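Local structure of attaching and effacing protein, pathogenesis factor (Escherichia coli, 4E9L) at residues A[205-209]-A[261-265]; A[290-294]-A[322-328]; A[300-304]-A[315-319]. The protein is an adhesin of the intimin/invasin family that probably helps the bacterium attach to host cells, this piece being a row of immunoglobulin-like domains. All coordinates share one frame; numbering follows the deposited sequence.

Contact 1: A[205-209]-A[261-265]; sequences HVKAG and TTGGK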
ATOM      1  N   HIS A 205      -2.505  -3.066 -13.052  1.00 17.89           N
ATOM      2  CA  HIS A 205      -3.452  -2.710 -14.105  1.00 19.94           C
ATOM      3  C   HIS A 205      -4.731  -2.306 -13.386  1.00 22.19           C
ATOM      4  O   HIS A 205      -5.267  -3.083 -12.593  1.00 21.81           O
ATOM      5  CB  HIS A 205      -3.681  -3.865 -15.103  1.00 21.87           C
ATOM      6  CG  HIS A 205      -2.487  -4.118 -15.965  1.00 26.56           C
ATOM      7  ND1 HIS A 205      -1.370  -4.775 -15.479  1.00 29.55           N
ATOM      8  CD2 HIS A 205      -2.250  -3.736 -17.241  1.00 29.82           C
ATOM      9  CE1 HIS A 205      -0.493  -4.774 -16.473  1.00 29.76           C
ATOM     10  NE2 HIS A 205      -0.979  -4.158 -17.554  1.00 29.95           N
ATOM     11  N   VAL A 206      -5.163  -1.059 -13.577  1.00 16.70           N
ATOM     12  CA  VAL A 206      -6.372  -0.562 -12.898  1.00 16.09           C
ATOM     13  C   VAL A 206      -7.317   0.017 -13.947  1.00 18.86           C
ATOM     14  O   VAL A 206      -6.869   0.730 -14.848  1.00 18.18           O
ATOM     15  CB  VAL A 206      -6.040   0.464 -11.763  1.00 18.76           C
ATOM     16  CG1 VAL A 206      -7.309   1.018 -11.104  1.00 17.53           C
ATOM     17  CG2 VAL A 206      -5.114  -0.155 -10.709  1.00 19.08           C
ATOM     18  N   LYS A 207      -8.602  -0.329 -13.856  1.00 15.95           N
ATOM     19  CA  LYS A 207      -9.612   0.187 -14.781  1.00 16.33           C
ATOM     20  C   LYS A 207      -9.893   1.664 -14.485  1.00 19.88           C
ATOM     21  O   LYS A 207      -9.942   2.062 -13.311  1.00 19.27           O
ATOM     22  CB  LYS A 207     -10.895  -0.635 -14.716  1.00 17.15           C
ATOM     23  CG  LYS A 207     -10.724  -2.055 -15.229  1.00 20.88           C
ATOM     24  CD  LYS A 207     -12.092  -2.701 -15.410  1.00 29.82           C
ATOM     25  CE  LYS A 207     -11.998  -4.055 -16.081  1.00 49.17           C
ATOM     26  NZ  LYS A 207     -11.633  -5.131 -15.124  1.00 59.17           N
ATOM     27  N   ALA A 208     -10.055   2.476 -15.560  1.00 16.48           N
ATOM     28  CA  ALA A 208     -10.329   3.915 -15.465  1.00 16.40           C
ATOM     29  C   ALA A 208     -11.523   4.167 -14.537  1.00 18.44           C
ATOM     30  O   ALA A 208     -12.562   3.550 -14.695  1.00 18.71           O
ATOM     31  CB  ALA A 208     -10.610   4.491 -16.863  1.00 16.82           C
ATOM     32  N   GLY A 209     -11.335   5.041 -13.555  1.00 16.86           N
ATOM     33  CA  GLY A 209     -12.357   5.362 -12.558  1.00 16.44           C
ATOM     34  C   GLY A 209     -12.246   4.523 -11.294  1.00 20.47           C
ATOM     35  O   GLY A 209     -12.859   4.855 -10.282  1.00 22.04           O
ATOM     36  N   THR A 261      -6.855   6.669  -6.728  1.00 14.64           N
ATOM     37  CA  THR A 261      -8.028   6.582  -7.602  1.00 14.85           C
ATOM     38  C   THR A 261      -7.617   7.079  -8.985  1.00 19.13           C
ATOM     39  O   THR A 261      -7.082   8.179  -9.104  1.00 18.64           O
ATOM     40  CB  THR A 261      -9.232   7.399  -7.062  1.00 19.76           C
ATOM     41  OG1 THR A 261      -9.457   7.117  -5.679  1.00 21.03           O
ATOM     42  CG2 THR A 261     -10.525   7.131  -7.861  1.00 20.31           C
ATOM     43  N   THR A 262      -7.872   6.290 -10.022  1.00 16.42           N
ATOM     44  CA  THR A 262      -7.554   6.731 -11.396  1.00 17.40           C
ATOM     45  C   THR A 262      -8.727   7.565 -11.918  1.00 21.94           C
ATOM     46  O   THR A 262      -9.834   7.451 -11.400  1.00 20.58           O
ATOM     47  CB  THR A 262      -7.335   5.516 -12.322  1.00 22.28           C
ATOM     48  OG1 THR A 262      -8.572   4.833 -12.445  1.00 18.19           O
ATOM     49  CG2 THR A 262      -6.250   4.564 -11.806  1.00 23.47           C
ATOM     50  N   GLY A 263      -8.484   8.363 -12.959  1.00 20.82           N
ATOM     51  CA  GLY A 263      -9.542   9.125 -13.621  1.00 20.72           C
ATOM     52  C   GLY A 263      -9.886   8.466 -14.950  1.00 23.46           C
ATOM     53  O   GLY A 263      -9.607   7.278 -15.128  1.00 22.36           O
ATOM     54  N   GLY A 264     -10.397   9.246 -15.905  1.00 19.32           N
ATOM     55  CA  GLY A 264     -10.808   8.750 -17.222  1.00 19.01           C
ATOM     56  C   GLY A 264      -9.718   8.591 -18.271  1.00 22.70           C
ATOM     57  O   GLY A 264      -9.986   8.149 -19.401  1.00 22.00           O
ATOM     58  N   LYS A 265      -8.490   8.990 -17.914  1.00 18.37           N
ATOM     59  CA  LYS A 265      -7.347   8.943 -18.825  1.00 18.37           C
ATOM     60  C   LYS A 265      -6.601   7.627 -18.660  1.00 19.59           C
ATOM     61  O   LYS A 265      -6.207   7.290 -17.546  1.00 19.24           O
ATOM     62  CB  LYS A 265      -6.419  10.142 -18.548  1.00 20.42           C
ATOM     63  CG  LYS A 265      -5.689  10.627 -19.780  1.00 35.95           C
ATOM     64  CD  LYS A 265      -5.021  11.962 -19.521  1.00 36.38           C
ATOM     65  CE  LYS A 265      -4.251  12.421 -20.730  1.00 47.56           C
ATOM     66  NZ  LYS A 265      -3.144  13.344 -20.339  1.00 64.35           N
TER
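The flat groups that meet here are peptide units, not rings: the N-H of the Ala208-Gly209 peptide points between two acceptors, Thr262 OG1 on one side of the peptide plane and Gly263 O on the other, while the methyl of Ala208 rests against the oxygen of the Gly263 peptide (CB to O 3.4 Å). The setting is one end of an immunoglobulin-like β-sandwich. Strand 205-207 lies at the border of one sheet, parallel to strand 278-290, and residues 261-265 leave strand 255-261 of the other sheet, so the contact bridges the two layers. The shared N-H makes two weak bonds, 3.0 Å from Gly209 N to Thr262 OG1 and 3.2 Å from Gly209 N to Gly263 O, both well bent because neither acceptor lies in the plane. Gly209 has a positive phi of 93°, a turn eased by the lack of a side chain, which lets the backbone swing away from the strand.

Thr262 divides its branches between a polar and an apolar task. Its OG1 sits between the backbone N and the carbonyl carbon (chi1 66°), on the side of the backbone that follows strand 205-207, where its stronger bond goes to the carbonyl oxygen of Glu210. Its methyl, CG2, lies anti to the carbonyl carbon and meets Val206; the side chain also touches Val289 of strand 278-290. Buried Val206 and Thr262 cross at a slant, with Val206 CG1 3.8 Å from Thr262 CG2.

Contact 2: A[290-294]-A[322-328]; sequences IAGEM and DAYGNPV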
ATOM      1  N   ILE A 290      -6.007   1.063 -17.574  1.00 14.90           N
ATOM      2  CA  ILE A 290      -6.672   0.452 -18.723  1.00 15.27           C
ATOM      3  C   ILE A 290      -8.092   0.999 -18.804  1.00 18.67           C
ATOM      4  O   ILE A 290      -8.483   1.743 -17.904  1.00 15.91           O
ATOM      5  CB  ILE A 290      -6.582  -1.094 -18.635  1.00 18.76           C
ATOM      6  CG1 ILE A 290      -7.380  -1.669 -17.416  1.00 18.80           C
ATOM      7  CG2 ILE A 290      -5.083  -1.531 -18.620  1.00 18.21           C
ATOM      8  CD1 ILE A 290      -7.634  -3.241 -17.456  1.00 17.92           C
ATOM      9  N   ALA A 291      -8.873   0.661 -19.860  1.00 16.55           N
ATOM     10  CA  ALA A 291     -10.246   1.174 -19.960  1.00 16.51           C
ATOM     11  C   ALA A 291     -11.104   0.801 -18.757  1.00 18.87           C
ATOM     12  O   ALA A 291     -10.895  -0.249 -18.133  1.00 16.80           O
ATOM     13  CB  ALA A 291     -10.914   0.708 -21.264  1.00 17.21           C
ATOM     14  N   GLY A 292     -12.070   1.662 -18.440  1.00 15.39           N
ATOM     15  CA  GLY A 292     -12.987   1.407 -17.339  1.00 15.20           C
ATOM     16  C   GLY A 292     -13.952   0.275 -17.658  1.00 21.51           C
ATOM     17  O   GLY A 292     -13.875  -0.351 -18.734  1.00 20.10           O
ATOM     18  N   GLU A 293     -14.856  -0.011 -16.711  1.00 20.11           N
ATOM     19  CA  GLU A 293     -15.928  -1.004 -16.866  1.00 20.90           C
ATOM     20  C   GLU A 293     -16.678  -0.633 -18.161  1.00 24.70           C
ATOM     21  O   GLU A 293     -16.902   0.558 -18.414  1.00 22.62           O
ATOM     22  CB  GLU A 293     -16.913  -0.857 -15.677  1.00 23.41           C
ATOM     23  CG  GLU A 293     -17.976  -1.946 -15.579  1.00 42.43           C
ATOM     24  CD  GLU A 293     -18.832  -1.952 -14.318  1.00 82.27           C
ATOM     25  OE1 GLU A 293     -18.766  -0.974 -13.534  1.00 88.81           O
ATOM     26  OE2 GLU A 293     -19.577  -2.938 -14.115  1.00 78.43           O
ATOM     27  N   MET A 294     -17.061  -1.624 -18.966  1.00 23.83           N
ATOM     28  CA  MET A 294     -17.773  -1.297 -20.199  1.00 26.02           C
ATOM     29  C   MET A 294     -19.085  -0.532 -19.961  1.00 24.73           C
ATOM     30  O   MET A 294     -19.760  -0.719 -18.944  1.00 23.70           O
ATOM     31  CB  MET A 294     -17.908  -2.499 -21.142  1.00 30.38           C
ATOM     32  CG  MET A 294     -19.007  -3.454 -20.793  1.00 37.73           C
ATOM     33  SD  MET A 294     -20.534  -3.092 -21.709  1.00 45.77           S
ATOM     34  CE  MET A 294     -19.935  -3.129 -23.376  1.00 42.61           C
ATOM     35  N   ASP A 322     -15.802   2.356 -22.644  1.00 16.48           N
ATOM     36  CA  ASP A 322     -16.079   2.613 -21.219  1.00 17.40           C
ATOM     37  C   ASP A 322     -16.910   3.915 -21.095  1.00 21.76           C
ATOM     38  O   ASP A 322     -17.312   4.484 -22.126  1.00 21.74           O
ATOM     39  CB  ASP A 322     -14.776   2.609 -20.382  1.00 18.97           C
ATOM     40  CG  ASP A 322     -13.830   3.796 -20.540  1.00 22.03           C
ATOM     41  OD1 ASP A 322     -14.178   4.747 -21.275  1.00 23.46           O
ATOM     42  OD2 ASP A 322     -12.750   3.779 -19.916  1.00 22.08           O
ATOM     43  N   ALA A 323     -17.179   4.384 -19.862  1.00 20.86           N
ATOM     44  CA  ALA A 323     -17.984   5.585 -19.601  1.00 21.60           C
ATOM     45  C   ALA A 323     -17.353   6.884 -20.096  1.00 24.60           C
ATOM     46  O   ALA A 323     -18.053   7.897 -20.237  1.00 25.09           O
ATOM     47  CB  ALA A 323     -18.319   5.687 -18.114  1.00 22.61           C
ATOM     48  N   TYR A 324     -16.053   6.840 -20.411  1.00 19.55           N
ATOM     49  CA  TYR A 324     -15.278   7.984 -20.890  1.00 18.79           C
ATOM     50  C   TYR A 324     -15.035   7.966 -22.395  1.00 21.96           C
ATOM     51  O   TYR A 324     -14.427   8.896 -22.909  1.00 22.32           O
ATOM     52  CB  TYR A 324     -13.911   8.026 -20.176  1.00 19.69           C
ATOM     53  CG  TYR A 324     -14.016   7.929 -18.674  1.00 19.97           C
ATOM     54  CD1 TYR A 324     -14.328   9.048 -17.903  1.00 22.30           C
ATOM     55  CD2 TYR A 324     -13.780   6.724 -18.019  1.00 19.56           C
ATOM     56  CE1 TYR A 324     -14.389   8.970 -16.509  1.00 24.67           C
ATOM     57  CE2 TYR A 324     -13.859   6.629 -16.630  1.00 20.51           C
ATOM     58  CZ  TYR A 324     -14.146   7.760 -15.877  1.00 31.22           C
ATOM     59  OH  TYR A 324     -14.221   7.668 -14.507  1.00 34.06           O
ATOM     60  N   GLY A 325     -15.467   6.905 -23.067  1.00 19.29           N
ATOM     61  CA  GLY A 325     -15.262   6.724 -24.502  1.00 19.88           C
ATOM     62  C   GLY A 325     -13.989   5.963 -24.827  1.00 23.35           C
ATOM     63  O   GLY A 325     -13.640   5.842 -26.003  1.00 22.62           O
ATOM     64  N   ASN A 326     -13.259   5.444 -23.791  1.00 16.79           N
ATOM     65  CA  ASN A 326     -12.032   4.683 -24.070  1.00 15.59           C
ATOM     66  C   ASN A 326     -12.400   3.330 -24.686  1.00 20.79           C
ATOM     67  O   ASN A 326     -13.282   2.646 -24.155  1.00 20.97           O
ATOM     68  CB  ASN A 326     -11.209   4.426 -22.800  1.00 14.93           C
ATOM     69  CG  ASN A 326     -10.684   5.684 -22.170  1.00 27.12           C
ATOM     70  OD1 ASN A 326      -9.989   6.487 -22.807  1.00 23.18           O
ATOM     71  ND2 ASN A 326     -11.002   5.882 -20.907  1.00 19.93           N
ATOM     72  N   PRO A 327     -11.680   2.886 -25.738  1.00 17.19           N
ATOM     73  CA  PRO A 327     -11.954   1.541 -26.287  1.00 16.68           C
ATOM     74  C   PRO A 327     -11.607   0.443 -25.273  1.00 20.43           C
ATOM     75  O   PRO A 327     -10.571   0.513 -24.605  1.00 19.49           O
ATOM     76  CB  PRO A 327     -11.081   1.471 -27.545  1.00 18.29           C
ATOM     77  CG  PRO A 327     -10.031   2.504 -27.371  1.00 23.62           C
ATOM     78  CD  PRO A 327     -10.568   3.568 -26.442  1.00 18.63           C
ATOM     79  N   VAL A 328     -12.514  -0.528 -25.095  1.00 17.25           N
ATOM     80  CA  VAL A 328     -12.295  -1.626 -24.163  1.00 16.67           C
ATOM     81  C   VAL A 328     -11.598  -2.773 -24.918  1.00 20.06           C
ATOM     82  O   VAL A 328     -12.226  -3.499 -25.691  1.00 18.36           O
ATOM     83  CB  VAL A 328     -13.550  -2.055 -23.364  1.00 18.85           C
ATOM     84  CG1 VAL A 328     -13.232  -3.246 -22.443  1.00 18.10           C
ATOM     85  CG2 VAL A 328     -14.115  -0.884 -22.568  1.00 18.09           C
TER
HETATM   86  O   HOH W   1     -16.440   2.989 -17.425  1.00 25.06           O
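Gly292 and Asp322 form the tight heart of this contact, where an Asx turn (Asp322 OD1 with Tyr324 N) shapes the loop while the other carboxylate oxygen reaches the preceding immunoglobulin-like domain. Residues 290-294 run out of the last strand of that domain, and 322-328 form a loop of the next that begins with a type I β turn from Asp322 to Gly325. Gly292 N donates over 2.7 Å in a nearly straight bond (165°), which Asp322 OD2 accepts on its anti lone pair. The syn lone pair of the same oxygen takes Asn326 ND2 at 2.9 Å, the donor amide lying almost flat with the bond. OD1 is gripped from opposite faces of the carboxylate plane, by Tyr324 N in the Asx turn (2.9 Å to Asp322 OD1) and by Asn326 N (2.8 Å to Asp322 OD1). Four N-H donors thus fix the rotation of a buried carboxylate and probably stabilise its charge. With its CG between the backbone N and the carbonyl carbon (chi1 72°), Asp322 can reach back over its own turn and still meet Gly292.

Apolar packing continues the close side: the methyl of Ala291 touches Val328 CG2 (3.8 Å from CB) and also lies against Pro327 O (3.4 Å from CB). Across Gly292 the fit slackens toward solvent. The side chain of Glu293 is exposed and starts away from the turn; the backbone carbonyl of Glu293 is bridged to Ala323 N by a water, which donates to Glu293 O at 2.7 Å and accepts from Ala323 N.

Contact 3: A[300-304]-A[315-319]; sequences TLVAD and ELTFT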
ATOM      1  N   THR A 300     -21.596  -0.296 -29.264  1.00 18.67           N
ATOM      2  CA  THR A 300     -22.489  -0.521 -30.420  1.00 18.06           C
ATOM      3  C   THR A 300     -22.328  -1.913 -31.018  1.00 20.34           C
ATOM      4  O   THR A 300     -21.250  -2.471 -30.995  1.00 18.31           O
ATOM      5  CB  THR A 300     -22.258   0.535 -31.541  1.00 32.89           C
ATOM      6  OG1 THR A 300     -20.926   0.436 -32.057  1.00 39.86           O
ATOM      7  CG2 THR A 300     -22.543   1.977 -31.096  1.00 32.52           C
ATOM      8  N   LEU A 301     -23.408  -2.439 -31.619  1.00 18.97           N
ATOM      9  CA  LEU A 301     -23.408  -3.704 -32.322  1.00 16.75           C
ATOM     10  C   LEU A 301     -24.111  -3.485 -33.651  1.00 20.11           C
ATOM     11  O   LEU A 301     -25.239  -3.005 -33.662  1.00 19.90           O
ATOM     12  CB  LEU A 301     -24.131  -4.811 -31.520  1.00 15.74           C
ATOM     13  CG  LEU A 301     -24.162  -6.193 -32.225  1.00 18.89           C
ATOM     14  CD1 LEU A 301     -22.726  -6.795 -32.354  1.00 19.03           C
ATOM     15  CD2 LEU A 301     -25.074  -7.156 -31.508  1.00 17.48           C
ATOM     16  N   VAL A 302     -23.448  -3.812 -34.759  1.00 17.16           N
ATOM     17  CA  VAL A 302     -24.019  -3.725 -36.122  1.00 16.93           C
ATOM     18  C   VAL A 302     -23.787  -5.076 -36.828  1.00 20.24           C
ATOM     19  O   VAL A 302     -22.897  -5.815 -36.424  1.00 19.05           O
ATOM     20  CB  VAL A 302     -23.432  -2.539 -36.965  1.00 21.34           C
ATOM     21  CG1 VAL A 302     -23.713  -1.183 -36.309  1.00 22.09           C
ATOM     22  CG2 VAL A 302     -21.934  -2.703 -37.218  1.00 20.96           C
ATOM     23  N   ALA A 303     -24.531  -5.351 -37.920  1.00 17.24           N
ATOM     24  CA  ALA A 303     -24.381  -6.532 -38.761  1.00 17.14           C
ATOM     25  C   ALA A 303     -24.111  -6.019 -40.170  1.00 20.57           C
ATOM     26  O   ALA A 303     -24.411  -4.854 -40.428  1.00 20.51           O
ATOM     27  CB  ALA A 303     -25.673  -7.355 -38.730  1.00 18.74           C
ATOM     28  N   ASP A 304     -23.504  -6.829 -41.058  1.00 17.49           N
ATOM     29  CA  ASP A 304     -23.257  -6.413 -42.449  1.00 19.44           C
ATOM     30  C   ASP A 304     -24.536  -6.531 -43.335  1.00 23.66           C
ATOM     31  O   ASP A 304     -24.556  -6.052 -44.465  1.00 23.04           O
ATOM     32  CB  ASP A 304     -22.049  -7.159 -43.075  1.00 22.33           C
ATOM     33  CG  ASP A 304     -22.193  -8.668 -43.235  1.00 34.54           C
ATOM     34  OD1 ASP A 304     -23.326  -9.164 -43.197  1.00 36.39           O
ATOM     35  OD2 ASP A 304     -21.175  -9.337 -43.501  1.00 45.50           O
ATOM     36  N   GLU A 315     -21.835 -10.994 -40.680  1.00 14.43           N
ATOM     37  CA  GLU A 315     -20.738 -10.585 -39.815  1.00 13.43           C
ATOM     38  C   GLU A 315     -21.267  -9.570 -38.792  1.00 16.33           C
ATOM     39  O   GLU A 315     -21.954  -8.625 -39.173  1.00 15.74           O
ATOM     40  CB  GLU A 315     -19.641  -9.926 -40.674  1.00 15.28           C
ATOM     41  CG  GLU A 315     -18.393  -9.593 -39.900  1.00 30.53           C
ATOM     42  CD  GLU A 315     -17.401  -8.735 -40.662  1.00 61.76           C
ATOM     43  OE1 GLU A 315     -17.698  -7.539 -40.905  1.00 60.97           O
ATOM     44  OE2 GLU A 315     -16.309  -9.254 -40.989  1.00 49.89           O
ATOM     45  N   LEU A 316     -20.933  -9.759 -37.507  1.00 12.86           N
ATOM     46  CA  LEU A 316     -21.315  -8.856 -36.421  1.00 13.03           C
ATOM     47  C   LEU A 316     -20.083  -8.044 -36.075  1.00 15.62           C
ATOM     48  O   LEU A 316     -18.991  -8.615 -35.995  1.00 15.61           O
ATOM     49  CB  LEU A 316     -21.765  -9.655 -35.154  1.00 13.14           C
ATOM     50  CG  LEU A 316     -22.989 -10.555 -35.318  1.00 17.93           C
ATOM     51  CD1 LEU A 316     -23.365 -11.205 -33.975  1.00 18.85           C
ATOM     52  CD2 LEU A 316     -24.173  -9.794 -35.952  1.00 19.76           C
ATOM     53  N   THR A 317     -20.246  -6.724 -35.875  1.00 13.68           N
ATOM     54  CA  THR A 317     -19.154  -5.833 -35.454  1.00 13.31           C
ATOM     55  C   THR A 317     -19.566  -5.182 -34.151  1.00 16.96           C
ATOM     56  O   THR A 317     -20.534  -4.414 -34.110  1.00 15.53           O
ATOM     57  CB  THR A 317     -18.742  -4.814 -36.542  1.00 19.32           C
ATOM     58  OG1 THR A 317     -18.335  -5.518 -37.711  1.00 20.39           O
ATOM     59  CG2 THR A 317     -17.558  -3.929 -36.090  1.00 14.74           C
ATOM     60  N   PHE A 318     -18.849  -5.532 -33.077  1.00 14.58           N
ATOM     61  CA  PHE A 318     -19.123  -5.056 -31.736  1.00 14.70           C
ATOM     62  C   PHE A 318     -18.028  -4.096 -31.283  1.00 18.45           C
ATOM     63  O   PHE A 318     -16.866  -4.488 -31.229  1.00 16.38           O
ATOM     64  CB  PHE A 318     -19.321  -6.244 -30.775  1.00 16.06           C
ATOM     65  CG  PHE A 318     -19.467  -5.859 -29.323  1.00 18.25           C
ATOM     66  CD1 PHE A 318     -20.503  -5.024 -28.904  1.00 20.69           C
ATOM     67  CD2 PHE A 318     -18.539  -6.286 -28.380  1.00 22.61           C
ATOM     68  CE1 PHE A 318     -20.619  -4.642 -27.566  1.00 21.68           C
ATOM     69  CE2 PHE A 318     -18.649  -5.888 -27.036  1.00 26.10           C
ATOM     70  CZ  PHE A 318     -19.683  -5.058 -26.645  1.00 23.28           C
ATOM     71  N   THR A 319     -18.403  -2.808 -31.028  1.00 15.56           N
ATOM     72  CA  THR A 319     -17.459  -1.760 -30.604  1.00 15.52           C
ATOM     73  C   THR A 319     -17.716  -1.520 -29.141  1.00 19.72           C
ATOM     74  O   THR A 319     -18.821  -1.149 -28.761  1.00 19.76           O
ATOM     75  CB  THR A 319     -17.625  -0.486 -31.446  1.00 24.77           C
ATOM     76  OG1 THR A 319     -17.299  -0.811 -32.790  1.00 24.18           O
ATOM     77  CG2 THR A 319     -16.726   0.671 -30.962  1.00 22.91           C
TER
HETATM   78  O   HOH W   2     -19.864  -1.776 -33.852  1.00 27.21           O
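Thr300 and Thr319 exchange a reciprocal pair of backbone bonds, each 2.9 Å (Thr300 N to Thr319 O, Thr319 N to Thr300 O), at one end of an antiparallel β hairpin whose strand 300-303 borders a four-stranded sheet of the immunoglobulin-like sandwich. Val302 and Thr317 form the next hydrogen-bonded pair; Leu301 with Phe318 and Ala303 with Leu316 are non-hydrogen-bonded. Leu301, Phe318, Ala303 and Leu316 share the face that points into the sandwich. Leu301, its CG anti to the backbone N (chi1 -180°), brings CD1 to 3.8 Å from Phe318 CB, the two side chains crossing nearly at right angles, and Leu316 CD2 lies 4.0 Å from Ala303 CB. On the outer face, Thr300 and Thr319 lie side by side, as do Val302 and Thr317. At the far end Asp304 turns its carboxylate to Glu315 N in two weak bonds, beside the backbone bond from Asp304 N to Glu315 O (3.0 Å).

Farther out, the opposing sheet backs this layer: Leu391 touches Leu301, Ala303 and Leu316, while Val381 meets Phe318. Asp304 OD1 is steadied by the hydroxyl of Thr314. A water over the outer face links the hydroxyls of Thr300 and Thr319 and donates to Thr317 O at 2.7 Å.

The three contacts follow the long axis of a multidomain rod across one domain junction. Contact 1 comes first in the chain and closes the end of one domain; contact 3 belongs to the opening hairpin of the next, and its segments fall between those of contact 2. Contacts 1 and 2 have centres about 9 Å apart and touch directly: Val206 O meets Ile290 N within the first domain, and Gly264 O meets Asn326 ND2 across the junction. Contact 3 lies about 18 Å from contact 2, centre to centre, and meets it where Met294 packs on Phe318. Contact 2 holds the junction, with contact 1 adding to it through Gly264 and Asn326; contacts 1 and 3 do not touch. The arrangement is consistent with a restrained junction in an extended adhesin.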